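Local coordinates for uncharacterized protein (PDB 5IFF) that probably acts as a restriction DNA glycosylase that removes adenine bases from its recognition sequence, and here binds nonspecific double-stranded DNA as a tetramer, at residues A[141-146]-A[195-200]. The protein carries 2 engineered substitutions. Numbering follows the deposited sequence.
Sequences IGIVLK and LKAFII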
ATOM      1  N   ILE A 141      -1.408 -11.468  28.356  1.00 33.91           N
ATOM      2  CA  ILE A 141      -1.095 -12.232  27.131  1.00 36.89           C
ATOM      3  C   ILE A 141      -2.421 -12.611  26.545  1.00 39.13           C
ATOM      4  O   ILE A 141      -3.219 -13.241  27.242  1.00 38.83           O
ATOM      5  CB  ILE A 141      -0.291 -13.493  27.407  1.00 36.44           C
ATOM      6  CG1 ILE A 141       1.085 -13.138  27.958  1.00 38.91           C
ATOM      7  CG2 ILE A 141      -0.179 -14.396  26.082  1.00 33.04           C
ATOM      8  CD1 ILE A 141       1.165 -13.299  29.519  1.00 44.15           C
ATOM      9  N   GLY A 142      -2.691 -12.181  25.308  1.00 38.41           N
ATOM     10  CA  GLY A 142      -3.981 -12.433  24.691  1.00 37.79           C
ATOM     11  C   GLY A 142      -3.866 -13.217  23.358  1.00 36.98           C
ATOM     12  O   GLY A 142      -2.884 -13.070  22.638  1.00 35.91           O
ATOM     13  N   ILE A 143      -4.900 -13.991  23.013  1.00 32.29           N
ATOM     14  CA  ILE A 143      -4.941 -14.656  21.710  1.00 30.72           C
ATOM     15  C   ILE A 143      -6.289 -14.378  21.072  1.00 32.97           C
ATOM     16  O   ILE A 143      -7.335 -14.543  21.691  1.00 34.43           O
ATOM     17  CB  ILE A 143      -4.720 -16.174  21.812  1.00 33.78           C
ATOM     18  CG1 ILE A 143      -3.612 -16.469  22.845  1.00 33.51           C
ATOM     19  CG2 ILE A 143      -4.387 -16.795  20.403  1.00 27.72           C
ATOM     20  CD1 ILE A 143      -3.686 -17.854  23.453  1.00 36.34           C
ATOM     21  N   VAL A 144      -6.271 -13.866  19.861  1.00 33.20           N
ATOM     22  CA  VAL A 144      -7.546 -13.510  19.227  1.00 36.04           C
ATOM     23  C   VAL A 144      -7.565 -14.142  17.838  1.00 36.83           C
ATOM     24  O   VAL A 144      -6.530 -14.642  17.367  1.00 36.36           O
ATOM     25  CB  VAL A 144      -7.709 -12.002  19.110  1.00 40.49           C
ATOM     26  CG1 VAL A 144      -7.786 -11.369  20.507  1.00 41.02           C
ATOM     27  CG2 VAL A 144      -6.516 -11.440  18.355  1.00 40.55           C
ATOM     28  N   LEU A 145      -8.730 -14.132  17.212  1.00 39.33           N
ATOM     29  CA  LEU A 145      -8.893 -14.693  15.877  1.00 45.41           C
ATOM     30  C   LEU A 145      -9.202 -13.591  14.878  1.00 50.21           C
ATOM     31  O   LEU A 145      -9.826 -12.573  15.228  1.00 48.36           O
ATOM     32  CB  LEU A 145     -10.011 -15.730  15.842  1.00 48.22           C
ATOM     33  CG  LEU A 145      -9.792 -16.959  16.730  1.00 48.49           C
ATOM     34  CD1 LEU A 145     -10.932 -17.943  16.423  1.00 51.20           C
ATOM     35  CD2 LEU A 145      -8.410 -17.606  16.561  1.00 43.86           C
ATOM     36  N   LYS A 146      -8.750 -13.812  13.644  1.00 54.91           N
ATOM     37  CA  LYS A 146      -9.100 -12.975  12.490  1.00 61.83           C
ATOM     38  C   LYS A 146      -9.473 -13.885  11.314  1.00 64.27           C
ATOM     39  O   LYS A 146      -8.928 -14.980  11.174  1.00 63.82           O
ATOM     40  CB  LYS A 146      -7.939 -12.044  12.117  1.00 63.34           C
ATOM     41  CG  LYS A 146      -8.312 -10.950  11.114  1.00 71.58           C
ATOM     42  CD  LYS A 146      -7.723  -9.586  11.543  1.00 75.74           C
ATOM     43  CE  LYS A 146      -8.394  -8.418  10.827  1.00 80.18           C
ATOM     44  NZ  LYS A 146      -7.920  -7.123  11.386  1.00 81.41           N
ATOM     45  N   LEU A 195       5.033 -18.567  24.944  1.00 26.61           N
ATOM     46  CA  LEU A 195       5.240 -19.853  24.253  1.00 27.48           C
ATOM     47  C   LEU A 195       4.006 -20.682  24.434  1.00 27.83           C
ATOM     48  O   LEU A 195       3.521 -21.247  23.477  1.00 29.51           O
ATOM     49  CB  LEU A 195       6.477 -20.603  24.815  1.00 25.88           C
ATOM     50  CG  LEU A 195       7.785 -19.903  24.403  1.00 27.68           C
ATOM     51  CD1 LEU A 195       8.928 -20.445  25.340  1.00 28.68           C
ATOM     52  CD2 LEU A 195       8.167 -20.108  22.903  1.00 29.04           C
ATOM     53  N   LYS A 196       3.461 -20.696  25.648  1.00 27.60           N
ATOM     54  CA  LYS A 196       2.223 -21.451  25.890  1.00 28.83           C
ATOM     55  C   LYS A 196       1.056 -20.896  25.094  1.00 31.75           C
ATOM     56  O   LYS A 196       0.200 -21.675  24.614  1.00 31.21           O
ATOM     57  CB  LYS A 196       1.873 -21.456  27.350  1.00 27.14           C
ATOM     58  CG  LYS A 196       2.862 -22.351  28.165  1.00 32.61           C
ATOM     59  CD  LYS A 196       2.667 -22.167  29.679  1.00 38.27           C
ATOM     60  CE  LYS A 196       1.373 -22.774  30.114  1.00 42.94           C
ATOM     61  NZ  LYS A 196       1.429 -23.081  31.577  1.00 50.81           N
ATOM     62  N   ALA A 197       1.010 -19.569  24.957  1.00 27.51           N
ATOM     63  CA  ALA A 197      -0.028 -18.944  24.113  1.00 30.16           C
ATOM     64  C   ALA A 197       0.029 -19.475  22.663  1.00 30.46           C
ATOM     65  O   ALA A 197      -0.997 -19.855  22.078  1.00 29.11           O
ATOM     66  CB  ALA A 197       0.105 -17.398  24.144  1.00 27.61           C
ATOM     67  N   PHE A 198       1.213 -19.506  22.063  1.00 28.24           N
ATOM     68  CA  PHE A 198       1.309 -19.972  20.714  1.00 29.08           C
ATOM     69  C   PHE A 198       0.947 -21.466  20.614  1.00 30.82           C
ATOM     70  O   PHE A 198       0.338 -21.912  19.618  1.00 31.96           O
ATOM     71  CB  PHE A 198       2.733 -19.705  20.168  1.00 27.05           C
ATOM     72  CG  PHE A 198       2.913 -18.313  19.639  1.00 29.29           C
ATOM     73  CD1 PHE A 198       2.220 -17.911  18.485  1.00 32.05           C
ATOM     74  CD2 PHE A 198       3.741 -17.385  20.285  1.00 30.21           C
ATOM     75  CE1 PHE A 198       2.381 -16.604  17.947  1.00 35.21           C
ATOM     76  CE2 PHE A 198       3.894 -16.072  19.776  1.00 29.72           C
ATOM     77  CZ  PHE A 198       3.220 -15.684  18.612  1.00 34.02           C
ATOM     78  N   ILE A 199       1.327 -22.225  21.643  1.00 29.04           N
ATOM     79  CA  ILE A 199       1.041 -23.644  21.698  1.00 31.54           C
ATOM     80  C   ILE A 199      -0.486 -23.901  21.683  1.00 31.53           C
ATOM     81  O   ILE A 199      -0.929 -24.838  21.013  1.00 31.94           O
ATOM     82  CB  ILE A 199       1.705 -24.280  22.941  1.00 31.70           C
ATOM     83  CG1 ILE A 199       3.193 -24.478  22.658  1.00 28.76           C
ATOM     84  CG2 ILE A 199       1.071 -25.621  23.306  1.00 32.67           C
ATOM     85  CD1 ILE A 199       3.973 -24.838  23.923  1.00 28.37           C
ATOM     86  N   ILE A 200      -1.279 -23.064  22.370  1.00 27.99           N
ATOM     87  CA  ILE A 200      -2.735 -23.313  22.420  1.00 29.38           C
ATOM     88  C   ILE A 200      -3.504 -22.553  21.303  1.00 32.83           C
ATOM     89  O   ILE A 200      -4.685 -22.795  21.093  1.00 31.52           O
ATOM     90  CB  ILE A 200      -3.339 -22.961  23.766  1.00 34.40           C
ATOM     91  CG1 ILE A 200      -3.271 -21.448  24.033  1.00 33.46           C
ATOM     92  CG2 ILE A 200      -2.671 -23.783  24.871  1.00 32.69           C
ATOM     93  CD1 ILE A 200      -4.298 -20.993  25.093  1.00 36.54           C
TER
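I143 turns CG1 anti to its own carbonyl carbon (chi1 -41°), and chi2 of 156° extends CD1 towards A197 and I200. I141 touches through its CG2 branch. I200 holds CG1 between its backbone N and carbonyl carbon (chi1 66°), which carries CD1 to the strand although the side chain starts off to one flank.

A197 CB sits against both strand isoleucines. A197 CB lies 3.6 Å from I141 CG2. The distance from A197 CB to I143 CD1 is 3.9 Å. The CD1 of I143 also lies 3.6 Å from the backbone O of A197. Methyl meets methyl where I143 CD1 and I200 CD1 approach to 3.6 Å, their side chains crossing at a slant.

Strand 141-146 belongs to the large antiparallel sheet, and helix 188-201 packs on one face of it. The two short axes come within 9.1 Å and run nearly parallel. A197 also touches V158 on the neighbouring strand. V158 is seen to bind adenine in this protein, but no adenine is bound to this chain here. F121 of the second subunit packs on I141, A197 and I200, so the subunit interface borders this contact.

No hydrogen bond or salt bridge joins the two segments. Their contact is buried and rests on van der Waals packing of aliphatic groups, with I143 CD1 also lying against the A197 carbonyl oxygen. It joins sheet to helix next to a residue of the adenine site.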